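Local coordinates for protein endonuclease V (Bacillus subtilis, PDB 3GA2) that probably nicks DNA near deaminated bases, cutting the second phosphodiester bond 3' to a deoxyinosine with the help of magnesium, at residues Ile160-Tyr165 with Ile204-Ile209; Gln19-Leu24 with Leu91-Leu96; Cys61-Asp66 with Asp223-Val228; Arg177-Arg182 with Ser200-Thr205. The protein carries 1 engineered substitution. One frame throughout, in Å; residues are numbered along the deposited sequence.

Contact 1: residues Ile160-Tyr165 with Ile204-Ile209; sequences IEVGAY and ITMSLI
The terminal methyl CE of M206, a selenomethionine, lies 3.4 Å from G163 CA, and on this meeting of a helix side chain with bare backbone most of the contact depends. The selenium follows behind, with SE 3.9 Å from G163 CA, so the last two atoms of the chain both lie close to the glycine. The fold of the M206 chain explains this: it bends at chi2 and again at chi3, curling CE round against the loop instead of stretching past it. A second, slightly wider touch is made with V162, whose CG1 stands 3.6 Å from the same CE. V162 turns this branch across by holding CG1 anti to its own backbone N (chi1 168°), and the two side chains meet at a slant. Only 113 Å² is covered, both sides summed, and none of the three touching residues is fully buried.

The loop offers itself in this way because E161 to A164 form a type II beta turn, closed by A164 N donating to E161 O over 3.2 Å. G163 takes the third position with phi 90° and psi -8°, where a beta carbon would press on the carbonyl O of V162. The turn precedes strand 165-170 at one margin of the RNase H-like sheet, while M206 stands near the end of helix 198-207 and also touches L179 of strand 173-179.

Away from CE the packing is slack. I209 points toward the turn, yet its side chain stops 5.2 Å from the nearest atom of 160-165.

Contact 2: residues Gln19-Leu24 with Leu91-Leu96; sequences QVQFNL and LAFREL
F93 drives the rim of its ring against V20 and Q21 of helix 14-25, with no hydrogen bond across the contact. The segment that presents the ring opens with L91, whose CA sits 3.6 Å above the R94 guanidinium plane, over its centre. Next, A92 O accepts from E95 N at 3.1 Å and from L96 N as well; residues 91-93 have helical backbone angles without the regular bonds.

F93 itself sets CG anti to its carbonyl carbon (chi1 -71°), which sends the ring out toward the helix. At one corner the touch is apolar, CE2 lying 3.8 Å from V20 CG1, with V20 CB in the ring plane beyond the edge. On the far side of CZ, F93 CE1 is 3.7 Å from Q21 NE2, the amide plane being turned 42° from the ring. Q21 CG also lies in the ring plane, 3.8 Å from F93 CZ, so the glutamine meets the ring with its aliphatic stem as much as with its amide.

E95 carries its carboxylate elsewhere, bonding through OE2 to the hydroxyl of Y49 on strand 41-52. L96 starts helix 96-105 and packs on H131 and F135. F93 also makes edge-to-face contacts with F17 of helix 14-25 and H131 of helix 128-136, so its ring sits between these two helices, just ahead of helix 96-105.

Contact 3: residues Cys61-Asp66 with Asp223-Val228; sequences CIIVID and DLETHV
C61 and I63 of strand 55-66 pack against E225 and T226 of helix 217-235, part of the RNase H-like core in which this helix lies against the mixed sheet. The axes of 61-66 and 223-228 approach to 7.9 Å and run at 141° to one another, nearer antiparallel than perpendicular.

Close van der Waals packing comes first. C61 is wedged between two helix side chains: its SG lies 3.4 Å from E225 CG, and its CB lies 3.5 Å from T226 CG2. I63, two residues on and facing the same side of the strand, adds a looser touch, CD1 to E225 CB at 4.1 Å, the two chains crossing at about a right angle.

Charge forms a second group. E225 shows the strand its methylenes, then bends at chi2 and takes its carboxylate to K75 of strand 72-81, a salt bridge through OE2. D223 is paired with K145 through OD2, while its OD1 stands close to the like-charged D46, a predicted magnesium ligand. The T226 side chain is itself about 4 Å from that of D46 and touches it, bringing the packing to the border of the probable metal site.

Hydrogen bonding within the helix completes the account. T226 OG1 occupies the crowded position between backbone N and carbonyl carbon (chi1 59°) and donates to D223 O over 2.6 Å, tilted 26° from the carbonyl plane. An alanine in place of T226, lacking CG2 and OG1, would probably open a gap beside C61 and deprive D223 O of one donor. H227 N reaches the same D223 O from the face that T226 OG1 uses.

Contact 4: residues Arg177-Arg182 with Ser200-Thr205; sequences RALRTR and SSYQIT
L179 brings CD1 to 3.4 Å from Y202 CE2, meeting the tyrosine ring at its edge, close to the ring plane, with the two side chains at about a right angle. With CG set opposite the backbone N across the CA-CB bond (chi1 169°), the Y202 ring swings out from the helix over the strand. The leucine divides its branches between two neighbours: CD1 serves the ring, whereas CD2 reaches back to T205 CG2 at 4.1 Å.

R177 comes to the base of the same ring. Its chain, extended from CG to NE, carries NH1 to 3.6 Å from Y202 CB, and Y202 CG lies in the guanidinium plane, beyond its edge. The two planes stand 74° apart, so this is no parallel stack. The charge is met elsewhere, by a salt bridge from NE to D167 and a cation-pi contact with Y165.

These side chains join helix 198-207 to strand 173-179 in the antiparallel part of the RNase H-like sheet. Strand 188-194, which leads into the helix, is the neighbour of strand 173-179. The axes of 177-179 and 200-205 run nearly parallel, 15° apart and 11.4 Å distant, a separation filled by the side chains of R177, L179 and Y202.

Beyond the ring, the Y202 hydroxyl bonds to the carbonyl O of G163. A serine in place of Y202 would probably leave the G163 carbonyl without its hydroxyl partner and open a gap between L179 and R177. One turn on, T205 OG1 donates to S201 O over 2.8 Å, from the face opposite to that used by T205 N.

How the contacts relate
Contacts 1 and 4 form one neighbourhood: their centres are 5 Å apart, they share I204 and T205 on helix 198-207, and the G163 N to R180 O bond ties their other segments together. Contact 3 lies about 20 Å from contact 4, centre to centre, at another part of the same sheet, where helix 217-235, the next helix along the chain, packs near the probable metal site. It touches contact 1 through L208 and I65. Contact 2, 29 Å from contact 1 between centres, stands across the chain's centre. Its segments alternate with those of contact 3, whose long span encloses contacts 1 and 4, so sequence-distant parts build one compact domain.

Contact 1: residues Ile160-Tyr165 with Ile204-Ile209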
loop_
_atom_site.group_PDB
_atom_site.type_symbol
_atom_site.label_atom_id
_atom_site.label_comp_id
_atom_site.label_asym_id
_atom_site.label_seq_id
_atom_site.Cartn_x
_atom_site.Cartn_y
_atom_site.Cartn_z
ATOM N N ILE A 160 20.510 11.478 7.251
ATOM C CA ILE A 160 19.843 11.385 8.546
ATOM C C ILE A 160 18.692 12.392 8.671
ATOM O O ILE A 160 17.796 12.223 9.496
ATOM C CB ILE A 160 20.854 11.648 9.690
ATOM C CG1 ILE A 160 20.348 11.046 10.999
ATOM C CG2 ILE A 160 21.086 13.142 9.850
ATOM C CD1 ILE A 160 20.820 9.631 11.226
ATOM N N GLU A 161 18.722 13.431 7.844
ATOM C CA GLU A 161 17.710 14.481 7.869
ATOM C C GLU A 161 16.322 14.049 7.401
ATOM O O GLU A 161 16.180 13.176 6.545
ATOM C CB GLU A 161 18.194 15.671 7.032
ATOM C CG GLU A 161 17.214 16.835 6.939
ATOM C CD GLU A 161 17.842 18.085 6.337
ATOM O OE1 GLU A 161 18.430 17.987 5.236
ATOM O OE2 GLU A 161 17.740 19.166 6.962
ATOM N N VAL A 162 15.298 14.674 7.974
ATOM C CA VAL A 162 13.916 14.380 7.624
ATOM C C VAL A 162 13.638 14.820 6.195
ATOM O O VAL A 162 13.984 15.931 5.800
ATOM C CB VAL A 162 12.938 15.108 8.563
ATOM C CG1 VAL A 162 11.515 15.023 8.014
ATOM C CG2 VAL A 162 13.003 14.491 9.945
ATOM N N GLY A 163 13.005 13.940 5.425
ATOM C CA GLY A 163 12.694 14.260 4.046
ATOM C C GLY A 163 13.786 13.856 3.076
ATOM O O GLY A 163 13.601 13.929 1.859
ATOM N N ALA A 164 14.930 13.427 3.602
ATOM C CA ALA A 164 16.044 13.014 2.751
ATOM C C ALA A 164 15.693 11.720 2.027
ATOM O O ALA A 164 14.975 10.883 2.563
ATOM C CB ALA A 164 17.303 12.814 3.593
ATOM N N TYR A 165 16.210 11.546 0.817
ATOM C CA TYR A 165 15.905 10.339 0.066
ATOM C C TYR A 165 16.968 10.010 -0.964
ATOM O O TYR A 165 17.838 10.823 -1.262
ATOM C CB TYR A 165 14.552 10.507 -0.635
ATOM C CG TYR A 165 14.572 11.522 -1.756
ATOM C CD1 TYR A 165 14.956 11.151 -3.038
ATOM C CD2 TYR A 165 14.225 12.854 -1.534
ATOM C CE1 TYR A 165 14.997 12.068 -4.073
ATOM C CE2 TYR A 165 14.263 13.792 -2.571
ATOM C CZ TYR A 165 14.649 13.386 -3.838
ATOM O OH TYR A 165 14.688 14.275 -4.887
ATOM N N ILE A 204 3.185 14.047 -1.055
ATOM C CA ILE A 204 2.027 13.663 -0.261
ATOM C C ILE A 204 2.484 12.898 0.980
ATOM O O ILE A 204 1.973 13.125 2.077
ATOM C CB ILE A 204 1.050 12.780 -1.074
ATOM C CG1 ILE A 204 0.425 13.601 -2.208
ATOM C CG2 ILE A 204 -0.038 12.225 -0.159
ATOM C CD1 ILE A 204 -0.533 12.812 -3.092
ATOM N N THR A 205 3.454 12.001 0.815
ATOM C CA THR A 205 3.953 11.221 1.948
ATOM C C THR A 205 4.550 12.119 3.027
ATOM O O THR A 205 4.229 11.977 4.209
ATOM C CB THR A 205 5.016 10.183 1.504
ATOM O OG1 THR A 205 4.404 9.213 0.644
ATOM C CG2 THR A 205 5.608 9.464 2.717
HETATM N N MSE A 206 5.411 13.048 2.621
HETATM C CA MSE A 206 6.041 13.960 3.575
HETATM C C MSE A 206 5.052 14.892 4.267
HETATM O O MSE A 206 5.272 15.291 5.409
HETATM C CB MSE A 206 7.127 14.797 2.888
HETATM C CG MSE A 206 8.358 14.000 2.465
HETATM SE SE MSE A 206 9.061 12.894 3.882
HETATM C CE MSE A 206 9.444 14.266 5.203
ATOM N N SER A 207 3.969 15.246 3.581
ATOM C CA SER A 207 2.965 16.130 4.170
ATOM C C SER A 207 2.166 15.407 5.246
ATOM O O SER A 207 1.430 16.031 6.011
ATOM C CB SER A 207 1.994 16.640 3.103
ATOM O OG SER A 207 2.623 17.562 2.234
ATOM N N LEU A 208 2.315 14.088 5.292
ATOM C CA LEU A 208 1.599 13.260 6.250
ATOM C C LEU A 208 2.526 12.732 7.334
ATOM O O LEU A 208 2.146 11.882 8.138
ATOM C CB LEU A 208 0.943 12.089 5.518
ATOM C CG LEU A 208 -0.073 12.467 4.435
ATOM C CD1 LEU A 208 -0.532 11.213 3.676
ATOM C CD2 LEU A 208 -1.252 13.156 5.082
ATOM N N ILE A 209 3.746 13.253 7.359
ATOM C CA ILE A 209 4.732 12.812 8.331
ATOM C C ILE A 209 4.883 13.721 9.545
ATOM O O ILE A 209 5.002 14.941 9.419
ATOM C CB ILE A 209 6.122 12.667 7.674
ATOM C CG1 ILE A 209 6.082 11.589 6.583
ATOM C CG2 ILE A 209 7.161 12.334 8.732
ATOM C CD1 ILE A 209 5.749 10.187 7.100
#

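Contact 2: residues Gln19-Leu24 with Leu91-Leu96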
loop_
_atom_site.group_PDB
_atom_site.type_symbol
_atom_site.label_atom_id
_atom_site.label_comp_id
_atom_site.label_asym_id
_atom_site.label_seq_id
_atom_site.Cartn_x
_atom_site.Cartn_y
_atom_site.Cartn_z
ATOM N N GLN A 19 0.143 -13.962 -15.745
ATOM C CA GLN A 19 -0.609 -13.420 -16.868
ATOM C C GLN A 19 -1.390 -12.184 -16.443
ATOM O O GLN A 19 -1.461 -11.203 -17.181
ATOM C CB GLN A 19 -1.564 -14.476 -17.425
ATOM C CG GLN A 19 -2.077 -14.142 -18.814
ATOM C CD GLN A 19 -0.984 -14.220 -19.870
ATOM O OE1 GLN A 19 -1.170 -13.783 -21.006
ATOM N NE2 GLN A 19 0.161 -14.790 -19.500
ATOM N N VAL A 20 -1.983 -12.234 -15.253
ATOM C CA VAL A 20 -2.746 -11.101 -14.740
ATOM C C VAL A 20 -1.805 -9.920 -14.503
ATOM O O VAL A 20 -2.098 -8.804 -14.911
ATOM C CB VAL A 20 -3.466 -11.457 -13.412
ATOM C CG1 VAL A 20 -4.197 -10.235 -12.865
ATOM C CG2 VAL A 20 -4.456 -12.591 -13.645
ATOM N N GLN A 21 -0.669 -10.171 -13.856
ATOM C CA GLN A 21 0.288 -9.106 -13.583
ATOM C C GLN A 21 0.789 -8.456 -14.863
ATOM O O GLN A 21 0.807 -7.231 -14.987
ATOM C CB GLN A 21 1.495 -9.627 -12.802
ATOM C CG GLN A 21 1.177 -10.139 -11.415
ATOM C CD GLN A 21 2.425 -10.417 -10.601
ATOM O OE1 GLN A 21 3.441 -10.881 -11.132
ATOM N NE2 GLN A 21 2.353 -10.153 -9.301
ATOM N N PHE A 22 1.206 -9.282 -15.815
ATOM C CA PHE A 22 1.729 -8.771 -17.075
ATOM C C PHE A 22 0.708 -7.942 -17.844
ATOM O O PHE A 22 1.062 -6.982 -18.530
ATOM C CB PHE A 22 2.252 -9.926 -17.934
ATOM C CG PHE A 22 3.612 -10.425 -17.513
ATOM C CD1 PHE A 22 4.693 -9.551 -17.438
ATOM C CD2 PHE A 22 3.818 -11.766 -17.211
ATOM C CE1 PHE A 22 5.957 -10.005 -17.069
ATOM C CE2 PHE A 22 5.082 -12.228 -16.840
ATOM C CZ PHE A 22 6.152 -11.344 -16.772
ATOM N N ASN A 23 -0.562 -8.301 -17.721
ATOM C CA ASN A 23 -1.607 -7.557 -18.403
ATOM C C ASN A 23 -1.758 -6.182 -17.766
ATOM O O ASN A 23 -1.673 -5.161 -18.443
ATOM C CB ASN A 23 -2.934 -8.316 -18.323
ATOM C CG ASN A 23 -2.999 -9.479 -19.293
ATOM O OD1 ASN A 23 -3.900 -10.316 -19.222
ATOM N ND2 ASN A 23 -2.047 -9.531 -20.216
ATOM N N LEU A 24 -1.976 -6.161 -16.456
ATOM C CA LEU A 24 -2.149 -4.905 -15.740
ATOM C C LEU A 24 -0.895 -4.036 -15.771
ATOM O O LEU A 24 -0.986 -2.810 -15.831
ATOM C CB LEU A 24 -2.547 -5.183 -14.293
ATOM C CG LEU A 24 -3.857 -5.956 -14.122
ATOM C CD1 LEU A 24 -4.082 -6.226 -12.646
ATOM C CD2 LEU A 24 -5.019 -5.163 -14.713
ATOM N N LEU A 91 1.500 -12.302 -2.955
ATOM C CA LEU A 91 0.772 -11.875 -1.771
ATOM C C LEU A 91 -0.409 -10.972 -2.114
ATOM O O LEU A 91 -1.507 -11.149 -1.589
ATOM C CB LEU A 91 1.711 -11.134 -0.825
ATOM C CG LEU A 91 1.086 -10.632 0.476
ATOM C CD1 LEU A 91 0.549 -11.814 1.280
ATOM C CD2 LEU A 91 2.128 -9.862 1.276
ATOM N N ALA A 92 -0.178 -10.005 -2.997
ATOM C CA ALA A 92 -1.217 -9.065 -3.395
ATOM C C ALA A 92 -2.525 -9.740 -3.794
ATOM O O ALA A 92 -3.608 -9.239 -3.483
ATOM C CB ALA A 92 -0.720 -8.192 -4.534
ATOM N N PHE A 93 -2.434 -10.875 -4.485
ATOM C CA PHE A 93 -3.642 -11.576 -4.912
ATOM C C PHE A 93 -4.475 -12.084 -3.741
ATOM O O PHE A 93 -5.704 -12.068 -3.798
ATOM C CB PHE A 93 -3.302 -12.746 -5.843
ATOM C CG PHE A 93 -2.828 -12.319 -7.204
ATOM C CD1 PHE A 93 -1.518 -11.890 -7.397
ATOM C CD2 PHE A 93 -3.693 -12.338 -8.295
ATOM C CE1 PHE A 93 -1.077 -11.487 -8.657
ATOM C CE2 PHE A 93 -3.261 -11.937 -9.556
ATOM C CZ PHE A 93 -1.950 -11.511 -9.739
ATOM N N ARG A 94 -3.823 -12.531 -2.675
ATOM C CA ARG A 94 -4.584 -13.016 -1.533
ATOM C C ARG A 94 -4.948 -11.915 -0.547
ATOM O O ARG A 94 -5.481 -12.188 0.526
ATOM C CB ARG A 94 -3.838 -14.143 -0.812
ATOM C CG ARG A 94 -2.413 -13.852 -0.412
ATOM C CD ARG A 94 -1.866 -15.012 0.420
ATOM N NE ARG A 94 -0.424 -14.922 0.629
ATOM C CZ ARG A 94 0.486 -15.162 -0.310
ATOM N NH1 ARG A 94 0.107 -15.513 -1.533
ATOM N NH2 ARG A 94 1.777 -15.053 -0.024
ATOM N N GLU A 95 -4.667 -10.668 -0.915
ATOM C CA GLU A 95 -4.992 -9.539 -0.050
ATOM C C GLU A 95 -6.092 -8.696 -0.675
ATOM O O GLU A 95 -6.955 -8.179 0.023
ATOM C CB GLU A 95 -3.761 -8.658 0.173
ATOM C CG GLU A 95 -2.599 -9.357 0.838
ATOM C CD GLU A 95 -1.447 -8.409 1.107
ATOM O OE1 GLU A 95 -0.965 -7.771 0.148
ATOM O OE2 GLU A 95 -1.022 -8.306 2.276
ATOM N N LEU A 96 -6.054 -8.578 -1.998
ATOM C CA LEU A 96 -7.024 -7.787 -2.733
ATOM C C LEU A 96 -8.482 -8.031 -2.353
ATOM O O LEU A 96 -9.235 -7.078 -2.151
ATOM C CB LEU A 96 -6.821 -7.983 -4.233
ATOM C CG LEU A 96 -5.989 -6.901 -4.931
ATOM C CD1 LEU A 96 -4.774 -6.557 -4.086
ATOM C CD2 LEU A 96 -5.565 -7.385 -6.318
#

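Contact 3: residues Cys61-Asp66 with Asp223-Val228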
loop_
_atom_site.group_PDB
_atom_site.type_symbol
_atom_site.label_atom_id
_atom_site.label_comp_id
_atom_site.label_asym_id
_atom_site.label_seq_id
_atom_site.Cartn_x
_atom_site.Cartn_y
_atom_site.Cartn_z
ATOM N N CYS A 61 -7.875 -2.851 7.269
ATOM C CA CYS A 61 -8.469 -1.624 7.771
ATOM C C CYS A 61 -8.132 -0.479 6.835
ATOM O O CYS A 61 -7.012 -0.374 6.330
ATOM C CB CYS A 61 -7.936 -1.268 9.160
ATOM S SG CYS A 61 -8.473 -2.327 10.516
ATOM N N ILE A 62 -9.115 0.377 6.605
ATOM C CA ILE A 62 -8.928 1.551 5.776
ATOM C C ILE A 62 -9.289 2.724 6.671
ATOM O O ILE A 62 -10.379 2.771 7.242
ATOM C CB ILE A 62 -9.851 1.543 4.539
ATOM C CG1 ILE A 62 -9.441 0.414 3.588
ATOM C CG2 ILE A 62 -9.775 2.889 3.818
ATOM C CD1 ILE A 62 -10.317 0.297 2.351
ATOM N N ILE A 63 -8.353 3.653 6.815
ATOM C CA ILE A 63 -8.564 4.836 7.633
ATOM C C ILE A 63 -8.553 6.024 6.690
ATOM O O ILE A 63 -7.577 6.228 5.975
ATOM C CB ILE A 63 -7.428 5.031 8.651
ATOM C CG1 ILE A 63 -7.208 3.743 9.440
ATOM C CG2 ILE A 63 -7.763 6.187 9.580
ATOM C CD1 ILE A 63 -8.408 3.309 10.260
ATOM N N VAL A 64 -9.637 6.790 6.678
ATOM C CA VAL A 64 -9.739 7.959 5.817
ATOM C C VAL A 64 -9.564 9.212 6.659
ATOM O O VAL A 64 -10.218 9.364 7.688
ATOM C CB VAL A 64 -11.122 8.030 5.127
ATOM C CG1 VAL A 64 -11.136 9.155 4.107
ATOM C CG2 VAL A 64 -11.440 6.698 4.449
ATOM N N ILE A 65 -8.664 10.100 6.250
ATOM C CA ILE A 65 -8.484 11.337 6.995
ATOM C C ILE A 65 -8.765 12.534 6.098
ATOM O O ILE A 65 -8.778 12.413 4.873
ATOM C CB ILE A 65 -7.051 11.479 7.574
ATOM C CG1 ILE A 65 -6.026 11.572 6.444
ATOM C CG2 ILE A 65 -6.736 10.289 8.488
ATOM C CD1 ILE A 65 -4.700 12.150 6.880
ATOM N N ASP A 66 -9.015 13.682 6.720
ATOM C CA ASP A 66 -9.261 14.922 5.993
ATOM C C ASP A 66 -7.865 15.383 5.605
ATOM O O ASP A 66 -6.971 15.434 6.449
ATOM C CB ASP A 66 -9.933 15.941 6.920
ATOM C CG ASP A 66 -10.082 17.307 6.278
ATOM O OD1 ASP A 66 -9.073 18.038 6.175
ATOM O OD2 ASP A 66 -11.209 17.644 5.870
ATOM N N ASP A 223 -2.428 0.735 10.469
ATOM C CA ASP A 223 -1.610 -0.313 11.061
ATOM C C ASP A 223 -2.048 -0.574 12.506
ATOM O O ASP A 223 -2.278 -1.715 12.896
ATOM C CB ASP A 223 -0.134 0.098 11.006
ATOM C CG ASP A 223 0.805 -1.013 11.435
ATOM O OD1 ASP A 223 0.493 -2.195 11.185
ATOM O OD2 ASP A 223 1.869 -0.697 12.006
ATOM N N LEU A 224 -2.172 0.488 13.293
ATOM C CA LEU A 224 -2.588 0.354 14.679
ATOM C C LEU A 224 -3.993 -0.233 14.782
ATOM O O LEU A 224 -4.297 -0.970 15.717
ATOM C CB LEU A 224 -2.557 1.713 15.381
ATOM C CG LEU A 224 -1.195 2.379 15.597
ATOM C CD1 LEU A 224 -1.396 3.790 16.122
ATOM C CD2 LEU A 224 -0.366 1.561 16.577
ATOM N N GLU A 225 -4.849 0.089 13.819
ATOM C CA GLU A 225 -6.217 -0.409 13.837
ATOM C C GLU A 225 -6.284 -1.903 13.507
ATOM O O GLU A 225 -7.051 -2.649 14.122
ATOM C CB GLU A 225 -7.077 0.390 12.856
ATOM C CG GLU A 225 -8.552 0.063 12.923
ATOM C CD GLU A 225 -9.233 0.644 14.142
ATOM O OE1 GLU A 225 -10.247 0.062 14.580
ATOM O OE2 GLU A 225 -8.775 1.688 14.659
ATOM N N THR A 226 -5.480 -2.339 12.541
ATOM C CA THR A 226 -5.450 -3.747 12.152
ATOM C C THR A 226 -4.935 -4.596 13.311
ATOM O O THR A 226 -5.361 -5.737 13.497
ATOM C CB THR A 226 -4.533 -3.982 10.935
ATOM O OG1 THR A 226 -3.202 -3.556 11.248
ATOM C CG2 THR A 226 -5.033 -3.212 9.728
ATOM N N HIS A 227 -4.024 -4.035 14.098
ATOM C CA HIS A 227 -3.460 -4.761 15.230
ATOM C C HIS A 227 -4.450 -4.909 16.373
ATOM O O HIS A 227 -4.549 -5.978 16.976
ATOM C CB HIS A 227 -2.192 -4.064 15.721
ATOM C CG HIS A 227 -1.048 -4.163 14.762
ATOM N ND1 HIS A 227 0.093 -3.399 14.877
ATOM C CD2 HIS A 227 -0.869 -4.941 13.667
ATOM C CE1 HIS A 227 0.925 -3.701 13.897
ATOM N NE2 HIS A 227 0.366 -4.635 13.148
ATOM N N VAL A 228 -5.186 -3.840 16.664
ATOM C CA VAL A 228 -6.167 -3.872 17.740
ATOM C C VAL A 228 -7.334 -4.791 17.376
ATOM O O VAL A 228 -7.852 -5.505 18.232
ATOM C CB VAL A 228 -6.697 -2.451 18.067
ATOM C CG1 VAL A 228 -7.414 -1.863 16.872
ATOM C CG2 VAL A 228 -7.626 -2.508 19.269
#

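Contact 4: residues Arg177-Arg182 with Ser200-Thr205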
loop_
_atom_site.group_PDB
_atom_site.type_symbol
_atom_site.label_atom_id
_atom_site.label_comp_id
_atom_site.label_asym_id
_atom_site.label_seq_id
_atom_site.Cartn_x
_atom_site.Cartn_y
_atom_site.Cartn_z
ATOM N N ARG A 177 12.011 5.121 -3.917
ATOM C CA ARG A 177 12.999 5.836 -3.116
ATOM C C ARG A 177 13.145 5.297 -1.692
ATOM O O ARG A 177 12.204 4.739 -1.126
ATOM C CB ARG A 177 12.635 7.329 -3.037
ATOM C CG ARG A 177 12.757 8.087 -4.356
ATOM C CD ARG A 177 12.243 9.522 -4.262
ATOM N NE ARG A 177 12.487 10.260 -5.501
ATOM C CZ ARG A 177 11.997 11.467 -5.769
ATOM N NH1 ARG A 177 11.225 12.085 -4.882
ATOM N NH2 ARG A 177 12.280 12.060 -6.922
ATOM N N ALA A 178 14.339 5.452 -1.127
ATOM C CA ALA A 178 14.586 5.053 0.253
ATOM C C ALA A 178 14.389 6.415 0.896
ATOM O O ALA A 178 15.115 7.361 0.586
ATOM C CB ALA A 178 16.016 4.570 0.430
ATOM N N LEU A 179 13.397 6.516 1.769
ATOM C CA LEU A 179 13.062 7.793 2.383
ATOM C C LEU A 179 13.126 7.848 3.898
ATOM O O LEU A 179 12.539 7.016 4.591
ATOM C CB LEU A 179 11.657 8.206 1.928
ATOM C CG LEU A 179 11.061 9.506 2.473
ATOM C CD1 LEU A 179 11.868 10.688 1.975
ATOM C CD2 LEU A 179 9.608 9.621 2.041
ATOM N N ARG A 180 13.836 8.859 4.391
ATOM C CA ARG A 180 13.990 9.095 5.817
ATOM C C ARG A 180 12.794 9.931 6.260
ATOM O O ARG A 180 12.780 11.145 6.072
ATOM C CB ARG A 180 15.275 9.884 6.087
ATOM C CG ARG A 180 15.626 10.015 7.561
ATOM C CD ARG A 180 16.268 8.739 8.087
ATOM N NE ARG A 180 17.563 8.499 7.458
ATOM C CZ ARG A 180 18.349 7.459 7.720
ATOM N NH1 ARG A 180 17.980 6.544 8.605
ATOM N NH2 ARG A 180 19.513 7.341 7.093
ATOM N N THR A 181 11.786 9.291 6.836
ATOM C CA THR A 181 10.614 10.024 7.289
ATOM C C THR A 181 10.864 10.560 8.683
ATOM O O THR A 181 10.591 11.724 8.970
ATOM C CB THR A 181 9.374 9.140 7.297
ATOM O OG1 THR A 181 9.701 7.866 7.855
ATOM C CG2 THR A 181 8.850 8.963 5.883
ATOM N N ARG A 182 11.387 9.708 9.551
ATOM C CA ARG A 182 11.694 10.116 10.911
ATOM C C ARG A 182 13.219 10.105 10.989
ATOM O O ARG A 182 13.860 9.114 10.631
ATOM C CB ARG A 182 11.064 9.128 11.895
ATOM C CG ARG A 182 11.217 9.502 13.347
ATOM C CD ARG A 182 10.578 8.447 14.212
ATOM N NE ARG A 182 10.867 8.643 15.626
ATOM C CZ ARG A 182 10.711 7.702 16.550
ATOM N NH1 ARG A 182 10.267 6.498 16.202
ATOM N NH2 ARG A 182 11.001 7.960 17.816
ATOM N N SER A 200 4.956 13.513 -6.682
ATOM C CA SER A 200 3.732 13.702 -5.921
ATOM C C SER A 200 3.643 12.672 -4.805
ATOM O O SER A 200 3.199 12.986 -3.709
ATOM C CB SER A 200 2.511 13.593 -6.837
ATOM O OG SER A 200 2.586 14.536 -7.903
ATOM N N SER A 201 4.058 11.439 -5.083
ATOM C CA SER A 201 4.018 10.398 -4.066
ATOM C C SER A 201 4.870 10.840 -2.893
ATOM O O SER A 201 4.502 10.659 -1.734
ATOM C CB SER A 201 4.556 9.081 -4.625
ATOM O OG SER A 201 3.681 8.555 -5.599
ATOM N N TYR A 202 6.019 11.420 -3.216
ATOM C CA TYR A 202 6.952 11.912 -2.214
ATOM C C TYR A 202 6.390 13.094 -1.429
ATOM O O TYR A 202 6.484 13.129 -0.204
ATOM C CB TYR A 202 8.271 12.313 -2.884
ATOM C CG TYR A 202 9.206 13.086 -1.980
ATOM C CD1 TYR A 202 9.236 14.481 -2.011
ATOM C CD2 TYR A 202 10.046 12.428 -1.086
ATOM C CE1 TYR A 202 10.080 15.205 -1.177
ATOM C CE2 TYR A 202 10.899 13.144 -0.242
ATOM C CZ TYR A 202 10.911 14.529 -0.294
ATOM O OH TYR A 202 11.765 15.244 0.521
ATOM N N GLN A 203 5.808 14.057 -2.135
ATOM C CA GLN A 203 5.248 15.245 -1.489
ATOM C C GLN A 203 4.067 14.923 -0.588
ATOM O O GLN A 203 3.944 15.476 0.508
ATOM C CB GLN A 203 4.807 16.268 -2.535
ATOM C CG GLN A 203 5.934 16.920 -3.320
ATOM C CD GLN A 203 6.982 17.566 -2.430
ATOM O OE1 GLN A 203 6.660 18.187 -1.416
ATOM N NE2 GLN A 203 8.246 17.436 -2.818
ATOM N N ILE A 204 3.185 14.047 -1.055
ATOM C CA ILE A 204 2.027 13.663 -0.261
ATOM C C ILE A 204 2.484 12.898 0.980
ATOM O O ILE A 204 1.973 13.125 2.077
ATOM C CB ILE A 204 1.050 12.780 -1.074
ATOM C CG1 ILE A 204 0.425 13.601 -2.208
ATOM C CG2 ILE A 204 -0.038 12.225 -0.159
ATOM C CD1 ILE A 204 -0.533 12.812 -3.092
ATOM N N THR A 205 3.454 12.001 0.815
ATOM C CA THR A 205 3.953 11.221 1.948
ATOM C C THR A 205 4.550 12.119 3.027
ATOM O O THR A 205 4.229 11.977 4.209
ATOM C CB THR A 205 5.016 10.183 1.504
ATOM O OG1 THR A 205 4.404 9.213 0.644
ATOM C CG2 THR A 205 5.608 9.464 2.717
#